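Long-range contacts in probable tRNA pseudouridine synthase D (Methanosarcina mazei, PDB 1Z2Z), which probably converts uridine 13 of transfer RNA into pseudouridine, as a member of the TruD family of pseudouridine synthases: residues 156-167 / 424-432; 8-16 / 276-287. All blocks are in the same frame, centred on the assembly; numbering follows the deposited sequence.

Interaction 1 of 2, residues 156-167 / 424-432; sequences TTDEILAQGGVP and TVLREYMKV
Thr-156 and Tyr-429 sit where helix 156-163 comes alongside helix 424-430, the short axes being 10.7 Å apart at closest and running at 134° to each other, while strand 165-167, carrying Val-166, passes nearly at right angles to the second helix. The ring of Tyr-429 is the main side chain between the two helices. Thr-156 CG2 stands over one face of that ring in a CH-pi contact, 4.2 Å from the centroid and only 10° off the normal. This methyl lies anti to the backbone N, which turns OG1 back to the carbonyl of Leu-152 in its own helix. At the ring edge, Tyr-429 OH donates a hydrogen bond of 3.2 Å to Thr-157 OG1. That hydroxyl is also bonded to Leu-153 O, so the phenol is tethered to the preceding helical turn through it. Ile-160 extends CD1 obliquely against the CE1 side of the ring.

Nearer the strand, Val-166 CG2 lies 3.6 Å from Thr-424 CG2, and its CB rests 4.0 Å from Glu-428 CG, the two side chains running alongside each other with opposite headings. Bent at chi2 (-61°), Glu-428 sets its carboxylate beside the ring of Pro-167, with OE1 3.7 Å from Pro-167 CG. The carboxylate has polar partners too: OE1 forms a salt bridge with Arg-427 NH2 and OE2 accepts from Thr-17 N. Lys-431 folds back so that NZ donates a hydrogen bond of 2.8 Å to Glu-428 O while reaching the hydroxyls of Thr-17 and Thr-19.

From helix 424-430, Leu-426 and Tyr-429 also touch Leu-412 of strand 408-417, and Val-166 joins Leu-390 of the neighbouring strand 389-391 through backbone hydrogen bonds.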
loop_
_atom_site.group_PDB
_atom_site.type_symbol
_atom_site.label_atom_id
_atom_site.label_comp_id
_atom_site.label_asym_id
_atom_site.label_seq_id
_atom_site.Cartn_x
_atom_site.Cartn_y
_atom_site.Cartn_z
ATOM N N THR A 156 -4.315 -9.795 20.848
ATOM C CA THR A 156 -4.357 -9.354 19.458
ATOM C C THR A 156 -3.356 -10.154 18.634
ATOM O O THR A 156 -3.607 -10.469 17.473
ATOM C CB THR A 156 -4.013 -7.850 19.319
ATOM O OG1 THR A 156 -4.742 -7.089 20.294
ATOM C CG2 THR A 156 -4.380 -7.353 17.922
ATOM N N THR A 157 -2.222 -10.470 19.253
ATOM C CA THR A 157 -1.149 -11.248 18.628
ATOM C C THR A 157 -1.637 -12.680 18.389
ATOM O O THR A 157 -1.642 -13.160 17.257
ATOM C CB THR A 157 0.100 -11.304 19.548
ATOM O OG1 THR A 157 0.582 -9.977 19.789
ATOM C CG2 THR A 157 1.199 -12.137 18.916
ATOM N N ASP A 158 -2.042 -13.352 19.469
ATOM C CA ASP A 158 -2.541 -14.723 19.402
ATOM C C ASP A 158 -3.491 -14.946 18.234
ATOM O O ASP A 158 -3.282 -15.847 17.419
ATOM C CB ASP A 158 -3.265 -15.118 20.693
ATOM C CG ASP A 158 -4.391 -16.129 20.445
ATOM O OD1 ASP A 158 -5.506 -15.714 20.045
ATOM O OD2 ASP A 158 -4.163 -17.345 20.632
ATOM N N GLU A 159 -4.551 -14.147 18.158
ATOM C CA GLU A 159 -5.502 -14.316 17.072
ATOM C C GLU A 159 -4.778 -14.190 15.757
ATOM O O GLU A 159 -5.048 -14.935 14.816
ATOM C CB GLU A 159 -6.632 -13.288 17.157
ATOM C CG GLU A 159 -7.714 -13.682 18.146
ATOM C CD GLU A 159 -8.835 -12.671 18.243
ATOM O OE1 GLU A 159 -9.474 -12.369 17.212
ATOM O OE2 GLU A 159 -9.084 -12.172 19.361
ATOM N N ILE A 160 -3.835 -13.257 15.701
ATOM C CA ILE A 160 -3.070 -13.039 14.482
ATOM C C ILE A 160 -2.237 -14.262 14.140
ATOM O O ILE A 160 -2.325 -14.805 13.038
ATOM C CB ILE A 160 -2.154 -11.820 14.622
ATOM C CG1 ILE A 160 -2.998 -10.546 14.619
ATOM C CG2 ILE A 160 -1.159 -11.787 13.487
ATOM C CD1 ILE A 160 -2.195 -9.283 14.759
ATOM N N LEU A 161 -1.435 -14.696 15.099
ATOM C CA LEU A 161 -0.586 -15.853 14.900
ATOM C C LEU A 161 -1.421 -17.039 14.434
ATOM O O LEU A 161 -0.985 -17.816 13.585
ATOM C CB LEU A 161 0.144 -16.187 16.202
ATOM C CG LEU A 161 1.681 -16.230 16.164
ATOM C CD1 LEU A 161 2.254 -15.020 15.421
ATOM C CD2 LEU A 161 2.205 -16.280 17.588
ATOM N N ALA A 162 -2.628 -17.152 14.981
ATOM C CA ALA A 162 -3.547 -18.242 14.651
ATOM C C ALA A 162 -4.179 -18.103 13.268
ATOM O O ALA A 162 -4.247 -19.070 12.508
ATOM C CB ALA A 162 -4.641 -18.330 15.707
ATOM N N GLN A 163 -4.657 -16.907 12.953
ATOM C CA GLN A 163 -5.286 -16.665 11.663
ATOM C C GLN A 163 -4.250 -16.680 10.544
ATOM O O GLN A 163 -4.595 -16.645 9.359
ATOM C CB GLN A 163 -6.000 -15.317 11.665
ATOM C CG GLN A 163 -6.600 -15.006 10.319
ATOM C CD GLN A 163 -7.027 -13.567 10.182
ATOM O OE1 GLN A 163 -6.223 -12.643 10.367
ATOM N NE2 GLN A 163 -8.298 -13.360 9.837
ATOM N N GLY A 164 -2.976 -16.720 10.928
ATOM C CA GLY A 164 -1.910 -16.734 9.941
ATOM C C GLY A 164 -1.211 -15.392 9.776
ATOM O O GLY A 164 -0.092 -15.321 9.270
ATOM N N GLY A 165 -1.875 -14.328 10.212
ATOM C CA GLY A 165 -1.310 -12.995 10.106
ATOM C C GLY A 165 -2.419 -11.961 10.099
ATOM O O GLY A 165 -3.392 -12.085 10.851
ATOM N N VAL A 166 -2.285 -10.947 9.251
ATOM C CA VAL A 166 -3.299 -9.904 9.155
ATOM C C VAL A 166 -3.863 -9.895 7.733
ATOM O O VAL A 166 -3.186 -10.299 6.793
ATOM C CB VAL A 166 -2.710 -8.510 9.568
ATOM C CG1 VAL A 166 -1.938 -8.661 10.870
ATOM C CG2 VAL A 166 -1.822 -7.935 8.488
ATOM N N PRO A 167 -5.125 -9.475 7.563
ATOM C CA PRO A 167 -5.716 -9.455 6.223
ATOM C C PRO A 167 -4.927 -8.629 5.243
ATOM O O PRO A 167 -4.334 -7.619 5.606
ATOM C CB PRO A 167 -7.128 -8.910 6.461
ATOM C CG PRO A 167 -6.988 -8.112 7.709
ATOM C CD PRO A 167 -6.076 -8.962 8.559
ATOM N N THR A 424 -0.776 -1.951 7.340
ATOM C CA THR A 424 -1.612 -3.130 7.263
ATOM C C THR A 424 -1.489 -3.989 8.520
ATOM O O THR A 424 -2.399 -4.740 8.864
ATOM C CB THR A 424 -1.245 -3.957 6.043
ATOM O OG1 THR A 424 -1.538 -3.198 4.864
ATOM C CG2 THR A 424 -2.030 -5.249 6.031
ATOM N N VAL A 425 -0.368 -3.871 9.212
ATOM C CA VAL A 425 -0.165 -4.651 10.412
ATOM C C VAL A 425 -0.664 -3.874 11.611
ATOM O O VAL A 425 -1.288 -4.439 12.509
ATOM C CB VAL A 425 1.330 -4.972 10.617
ATOM C CG1 VAL A 425 1.538 -5.683 11.941
ATOM C CG2 VAL A 425 1.841 -5.829 9.465
ATOM N N LEU A 426 -0.386 -2.576 11.613
ATOM C CA LEU A 426 -0.765 -1.688 12.702
ATOM C C LEU A 426 -2.263 -1.554 12.915
ATOM O O LEU A 426 -2.725 -1.525 14.049
ATOM C CB LEU A 426 -0.161 -0.311 12.462
ATOM C CG LEU A 426 1.360 -0.251 12.581
ATOM C CD1 LEU A 426 1.809 1.167 12.286
ATOM C CD2 LEU A 426 1.810 -0.678 13.974
ATOM N N ARG A 427 -3.017 -1.469 11.825
ATOM C CA ARG A 427 -4.465 -1.337 11.912
ATOM C C ARG A 427 -5.112 -2.387 12.843
ATOM O O ARG A 427 -6.009 -2.062 13.613
ATOM C CB ARG A 427 -5.072 -1.426 10.513
ATOM C CG ARG A 427 -6.524 -0.995 10.441
ATOM C CD ARG A 427 -7.077 -1.141 9.023
ATOM N NE ARG A 427 -7.769 -2.411 8.848
ATOM C CZ ARG A 427 -9.056 -2.611 9.120
ATOM N NH1 ARG A 427 -9.813 -1.623 9.573
ATOM N NH2 ARG A 427 -9.581 -3.812 8.958
ATOM N N GLU A 428 -4.663 -3.638 12.787
ATOM C CA GLU A 428 -5.245 -4.665 13.650
ATOM C C GLU A 428 -4.839 -4.471 15.112
ATOM O O GLU A 428 -5.490 -4.994 16.019
ATOM C CB GLU A 428 -4.843 -6.075 13.187
ATOM C CG GLU A 428 -5.295 -6.446 11.771
ATOM C CD GLU A 428 -6.811 -6.426 11.580
ATOM O OE1 GLU A 428 -7.266 -5.782 10.598
ATOM O OE2 GLU A 428 -7.544 -7.048 12.394
ATOM N N TYR A 429 -3.760 -3.724 15.336
ATOM C CA TYR A 429 -3.282 -3.456 16.689
ATOM C C TYR A 429 -3.810 -2.168 17.281
ATOM O O TYR A 429 -4.019 -2.085 18.488
ATOM C CB TYR A 429 -1.761 -3.385 16.744
ATOM C CG TYR A 429 -1.107 -4.726 16.806
ATOM C CD1 TYR A 429 -0.895 -5.462 15.651
ATOM C CD2 TYR A 429 -0.709 -5.274 18.028
ATOM C CE1 TYR A 429 -0.300 -6.707 15.704
ATOM C CE2 TYR A 429 -0.114 -6.531 18.089
ATOM C CZ TYR A 429 0.086 -7.236 16.919
ATOM O OH TYR A 429 0.661 -8.479 16.944
HETATM N N MSE A 430 -4.014 -1.157 16.446
HETATM C CA MSE A 430 -4.494 0.119 16.946
HETATM C C MSE A 430 -5.955 0.349 16.675
HETATM O O MSE A 430 -6.620 1.069 17.417
HETATM C CB MSE A 430 -3.711 1.271 16.330
HETATM C CG MSE A 430 -2.287 1.398 16.807
HETATM SE SE MSE A 430 -1.332 2.626 15.660
HETATM C CE MSE A 430 -1.744 4.281 16.586
ATOM N N LYS A 431 -6.451 -0.250 15.602
ATOM C CA LYS A 431 -7.851 -0.089 15.213
ATOM C C LYS A 431 -8.300 1.353 15.418
ATOM O O LYS A 431 -9.217 1.614 16.189
ATOM C CB LYS A 431 -8.756 -1.031 16.025
ATOM C CG LYS A 431 -8.471 -2.521 15.821
ATOM C CD LYS A 431 -9.561 -3.398 16.417
ATOM C CE LYS A 431 -9.233 -4.875 16.294
ATOM N NZ LYS A 431 -8.087 -5.318 17.147
ATOM N N VAL A 432 -7.650 2.287 14.738
ATOM C CA VAL A 432 -8.023 3.693 14.854
ATOM C C VAL A 432 -8.089 4.332 13.487
ATOM O O VAL A 432 -7.722 3.713 12.492
ATOM C CB VAL A 432 -7.015 4.491 15.716
ATOM C CG1 VAL A 432 -7.101 4.048 17.176
ATOM C CG2 VAL A 432 -5.617 4.281 15.184
#

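Interaction 2 of 2, residues 8-16 / 276-287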
loop_
_atom_site.group_PDB
_atom_site.type_symbol
_atom_site.label_atom_id
_atom_site.label_comp_id
_atom_site.label_asym_id
_atom_site.label_seq_id
_atom_site.Cartn_x
_atom_site.Cartn_y
_atom_site.Cartn_z
ATOM N N LYS A 8 -14.307 2.648 5.478
ATOM C CA LYS A 8 -15.473 1.950 4.953
ATOM C C LYS A 8 -15.730 2.407 3.524
ATOM O O LYS A 8 -16.334 1.684 2.734
ATOM C CB LYS A 8 -16.707 2.218 5.827
ATOM C CG LYS A 8 -16.529 1.799 7.284
ATOM C CD LYS A 8 -17.547 2.464 8.223
ATOM C CE LYS A 8 -18.703 1.537 8.579
ATOM N NZ LYS A 8 -19.643 2.165 9.552
ATOM N N GLN A 9 -15.252 3.602 3.190
ATOM C CA GLN A 9 -15.443 4.165 1.853
ATOM C C GLN A 9 -14.524 3.538 0.817
ATOM O O GLN A 9 -14.551 3.905 -0.363
ATOM C CB GLN A 9 -15.218 5.667 1.879
ATOM C CG GLN A 9 -16.229 6.412 2.707
ATOM C CD GLN A 9 -15.770 7.818 3.025
ATOM O OE1 GLN A 9 -16.526 8.625 3.572
ATOM N NE2 GLN A 9 -14.517 8.120 2.689
ATOM N N ILE A 10 -13.697 2.606 1.277
ATOM C CA ILE A 10 -12.787 1.891 0.403
ATOM C C ILE A 10 -12.862 0.391 0.662
ATOM O O ILE A 10 -11.848 -0.302 0.604
ATOM C CB ILE A 10 -11.327 2.349 0.575
ATOM C CG1 ILE A 10 -10.891 2.173 2.023
ATOM C CG2 ILE A 10 -11.176 3.797 0.112
ATOM C CD1 ILE A 10 -9.479 2.637 2.284
ATOM N N GLY A 11 -14.064 -0.094 0.974
ATOM C CA GLY A 11 -14.272 -1.516 1.177
ATOM C C GLY A 11 -14.055 -2.136 2.539
ATOM O O GLY A 11 -14.825 -3.007 2.952
ATOM N N ILE A 12 -13.002 -1.718 3.230
ATOM C CA ILE A 12 -12.708 -2.244 4.558
ATOM C C ILE A 12 -13.803 -1.772 5.493
ATOM O O ILE A 12 -14.330 -0.679 5.317
ATOM C CB ILE A 12 -11.384 -1.710 5.046
ATOM C CG1 ILE A 12 -10.339 -1.979 3.961
ATOM C CG2 ILE A 12 -11.053 -2.312 6.420
ATOM C CD1 ILE A 12 -9.000 -1.317 4.197
ATOM N N ASN A 13 -14.159 -2.592 6.476
ATOM C CA ASN A 13 -15.209 -2.211 7.408
ATOM C C ASN A 13 -15.185 -3.050 8.671
ATOM O O ASN A 13 -16.202 -3.193 9.339
ATOM C CB ASN A 13 -16.581 -2.345 6.753
ATOM C CG ASN A 13 -17.125 -3.758 6.828
ATOM O OD1 ASN A 13 -16.447 -4.729 6.474
ATOM N ND2 ASN A 13 -18.363 -3.882 7.291
ATOM N N LEU A 14 -14.031 -3.603 9.007
ATOM C CA LEU A 14 -13.942 -4.416 10.209
ATOM C C LEU A 14 -12.509 -4.745 10.555
ATOM O O LEU A 14 -11.595 -4.060 10.118
ATOM C CB LEU A 14 -14.742 -5.702 10.033
ATOM C CG LEU A 14 -14.340 -6.554 8.835
ATOM C CD1 LEU A 14 -13.408 -7.687 9.240
ATOM C CD2 LEU A 14 -15.598 -7.110 8.240
ATOM N N TYR A 15 -12.330 -5.812 11.328
ATOM C CA TYR A 15 -11.016 -6.248 11.789
ATOM C C TYR A 15 -10.993 -7.765 11.972
ATOM O O TYR A 15 -11.880 -8.324 12.620
ATOM C CB TYR A 15 -10.704 -5.590 13.137
ATOM C CG TYR A 15 -10.694 -4.075 13.132
ATOM C CD1 TYR A 15 -9.546 -3.369 12.780
ATOM C CD2 TYR A 15 -11.819 -3.343 13.522
ATOM C CE1 TYR A 15 -9.512 -1.972 12.827
ATOM C CE2 TYR A 15 -11.793 -1.941 13.570
ATOM C CZ TYR A 15 -10.636 -1.266 13.223
ATOM O OH TYR A 15 -10.586 0.106 13.268
ATOM N N SER A 16 -9.979 -8.431 11.423
ATOM C CA SER A 16 -9.877 -9.885 11.560
ATOM C C SER A 16 -9.776 -10.260 13.045
ATOM O O SER A 16 -10.096 -11.383 13.449
ATOM C CB SER A 16 -8.652 -10.412 10.807
ATOM O OG SER A 16 -7.501 -10.419 11.631
ATOM N N TYR A 276 -10.983 -2.014 -4.341
ATOM C CA TYR A 276 -12.136 -1.711 -3.518
ATOM C C TYR A 276 -12.974 -2.973 -3.323
ATOM O O TYR A 276 -13.201 -3.432 -2.196
ATOM C CB TYR A 276 -12.974 -0.650 -4.203
ATOM C CG TYR A 276 -14.311 -0.420 -3.565
ATOM C CD1 TYR A 276 -14.418 0.187 -2.315
ATOM C CD2 TYR A 276 -15.483 -0.778 -4.227
ATOM C CE1 TYR A 276 -15.667 0.436 -1.751
ATOM C CE2 TYR A 276 -16.730 -0.534 -3.669
ATOM C CZ TYR A 276 -16.816 0.072 -2.437
ATOM O OH TYR A 276 -18.061 0.313 -1.905
ATOM N N ILE A 277 -13.429 -3.528 -4.445
ATOM C CA ILE A 277 -14.248 -4.729 -4.431
ATOM C C ILE A 277 -13.523 -5.845 -3.689
ATOM O O ILE A 277 -14.120 -6.592 -2.903
ATOM C CB ILE A 277 -14.579 -5.160 -5.868
ATOM C CG1 ILE A 277 -15.474 -4.085 -6.510
ATOM C CG2 ILE A 277 -15.235 -6.537 -5.858
ATOM C CD1 ILE A 277 -15.598 -4.132 -8.038
ATOM N N TYR A 278 -12.223 -5.933 -3.915
ATOM C CA TYR A 278 -11.442 -6.948 -3.252
ATOM C C TYR A 278 -11.510 -6.813 -1.714
ATOM O O TYR A 278 -11.588 -7.813 -0.998
ATOM C CB TYR A 278 -10.002 -6.891 -3.765
ATOM C CG TYR A 278 -9.037 -7.620 -2.891
ATOM C CD1 TYR A 278 -8.552 -7.042 -1.732
ATOM C CD2 TYR A 278 -8.607 -8.893 -3.214
ATOM C CE1 TYR A 278 -7.660 -7.710 -0.917
ATOM C CE2 TYR A 278 -7.712 -9.571 -2.410
ATOM C CZ TYR A 278 -7.240 -8.971 -1.263
ATOM O OH TYR A 278 -6.323 -9.632 -0.478
ATOM N N ASN A 279 -11.490 -5.584 -1.207
ATOM C CA ASN A 279 -11.561 -5.356 0.240
ATOM C C ASN A 279 -12.875 -5.868 0.790
ATOM O O ASN A 279 -12.908 -6.644 1.742
ATOM C CB ASN A 279 -11.444 -3.861 0.555
ATOM C CG ASN A 279 -10.016 -3.370 0.540
ATOM O OD1 ASN A 279 -9.740 -2.254 0.101
ATOM N ND2 ASN A 279 -9.100 -4.193 1.033
ATOM N N ILE A 280 -13.964 -5.406 0.196
ATOM C CA ILE A 280 -15.289 -5.827 0.623
ATOM C C ILE A 280 -15.300 -7.343 0.741
ATOM O O ILE A 280 -15.592 -7.887 1.808
ATOM C CB ILE A 280 -16.334 -5.399 -0.400
ATOM C CG1 ILE A 280 -16.171 -3.903 -0.679
ATOM C CG2 ILE A 280 -17.712 -5.684 0.117
ATOM C CD1 ILE A 280 -17.141 -3.375 -1.674
ATOM N N ILE A 281 -14.960 -8.013 -0.364
ATOM C CA ILE A 281 -14.932 -9.471 -0.421
ATOM C C ILE A 281 -14.158 -10.100 0.727
ATOM O O ILE A 281 -14.638 -11.037 1.368
ATOM C CB ILE A 281 -14.324 -9.964 -1.748
ATOM C CG1 ILE A 281 -15.301 -9.689 -2.897
ATOM C CG2 ILE A 281 -13.984 -11.458 -1.656
ATOM C CD1 ILE A 281 -14.715 -9.880 -4.278
ATOM N N LEU A 282 -12.964 -9.588 0.982
ATOM C CA LEU A 282 -12.124 -10.112 2.046
ATOM C C LEU A 282 -12.808 -10.030 3.408
ATOM O O LEU A 282 -12.575 -10.871 4.286
ATOM C CB LEU A 282 -10.813 -9.343 2.095
ATOM C CG LEU A 282 -9.611 -10.216 2.445
ATOM C CD1 LEU A 282 -8.358 -9.352 2.404
ATOM C CD2 LEU A 282 -9.787 -10.866 3.816
ATOM N N CYS A 283 -13.649 -9.010 3.573
ATOM C CA CYS A 283 -14.389 -8.770 4.811
ATOM C C CYS A 283 -15.537 -9.744 4.938
ATOM O O CYS A 283 -15.648 -10.480 5.921
ATOM C CB CYS A 283 -14.960 -7.349 4.813
ATOM S SG CYS A 283 -13.748 -6.026 4.956
ATOM N N ARG A 284 -16.403 -9.716 3.932
ATOM C CA ARG A 284 -17.564 -10.588 3.884
ATOM C C ARG A 284 -17.100 -12.004 4.215
ATOM O O ARG A 284 -17.753 -12.719 4.967
ATOM C CB ARG A 284 -18.183 -10.541 2.487
ATOM C CG ARG A 284 -19.689 -10.603 2.482
ATOM C CD ARG A 284 -20.293 -9.393 3.177
ATOM N NE ARG A 284 -20.266 -8.182 2.359
ATOM C CZ ARG A 284 -20.547 -6.965 2.823
ATOM N NH1 ARG A 284 -20.868 -6.800 4.101
ATOM N NH2 ARG A 284 -20.515 -5.910 2.014
ATOM N N ARG A 285 -15.955 -12.404 3.673
ATOM C CA ARG A 285 -15.445 -13.736 3.945
ATOM C C ARG A 285 -15.004 -13.883 5.395
ATOM O O ARG A 285 -15.096 -14.969 5.966
ATOM C CB ARG A 285 -14.285 -14.069 3.011
ATOM C CG ARG A 285 -13.754 -15.484 3.169
ATOM C CD ARG A 285 -13.040 -15.914 1.903
ATOM N NE ARG A 285 -12.548 -17.284 1.958
ATOM C CZ ARG A 285 -11.680 -17.728 2.858
ATOM N NH1 ARG A 285 -11.285 -18.993 2.826
ATOM N NH2 ARG A 285 -11.210 -16.908 3.788
ATOM N N ILE A 286 -14.510 -12.798 5.984
ATOM C CA ILE A 286 -14.086 -12.825 7.381
ATOM C C ILE A 286 -15.346 -12.874 8.242
ATOM O O ILE A 286 -15.323 -13.378 9.364
ATOM C CB ILE A 286 -13.257 -11.568 7.769
ATOM C CG1 ILE A 286 -11.911 -11.588 7.039
ATOM C CG2 ILE A 286 -13.032 -11.532 9.282
ATOM C CD1 ILE A 286 -11.065 -10.327 7.220
ATOM N N GLU A 287 -16.441 -12.339 7.715
ATOM C CA GLU A 287 -17.693 -12.361 8.449
ATOM C C GLU A 287 -18.309 -13.743 8.350
ATOM O O GLU A 287 -18.839 -14.261 9.327
ATOM C CB GLU A 287 -18.672 -11.335 7.892
ATOM C CG GLU A 287 -18.260 -9.902 8.120
ATOM C CD GLU A 287 -19.282 -8.942 7.575
ATOM O OE1 GLU A 287 -19.706 -9.123 6.411
ATOM O OE2 GLU A 287 -19.658 -8.005 8.302
#
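Tyr-276 opens the contact by meeting the loop at the junction of Ile-10 and Gly-11, a worked example of how an irregular chain can be laid along a helix. With CG anti to the backbone N (chi1 170°), its ring swings out beside the loop, and Ile-10 C approaches the ring edge, 3.4 Å from CD1.

Asn-279 points its CB at the loop, 3.7 Å from Gly-11 C, and its side chain crosses CG1 of Ile-12. Ile-280 then meets the glycine itself, CG1 lying 3.6 Å from Gly-11 CA, while its CD1 lies over a face of the Tyr-276 ring, off the centre. Having no side chain, Gly-11 lets the two backbones come within 4.5 Å of each other, measured between its CA and that of Ile-280; its positive phi (87°) belongs to the same bend.

Cys-283 faces the loop where it begins to draw away. Its CB is touched by Leu-14 CD2 at 3.5 Å, and Asn-13 OD1 stands 3.4 Å from SG. Arg-284 turns along the helix to the carboxylate of Glu-287 in a weak salt bridge, and also pairs with Glu-363. Leu-14 divides its two methyls along the last turn. CD1 packs 3.9 Å from CG2 of Ile-286, whose CD1 and CG2 also border the CA and CB of Ser-16. CD2 reaches on to the aliphatic part of Glu-287, 3.9 Å from CG.

Successive contact positions at 276, 279, 280, 283, 286 and 287 trace one face of an alpha-helix, against which the irregular loop lies with its glycine at the closest backbone approach. The arrangement is that of a non-regular N-terminal segment, following helix 5-8, packed along one face of the C-terminal part of helix 263-287.

Overall arrangement
The centres of the two interactions lie about 15 Å apart, and their segments alternate along the chain: 8-16, 156-167, 276-287, 424-432. The N-terminal segment 8-16 is the bridge between them. One side of it lies on helix 263-287, while Tyr-15 packs against Lys-431 and Ser-16 lies beside Glu-428 and close to Gln-163. Interaction 1 borders the large mixed sheet through strand 408-417, whereas interaction 2 looks toward helix 352-363. Pieces from both chain ends and from its middle are consequently joined in one continuous region, away from the predicted nucleophile Asp-86.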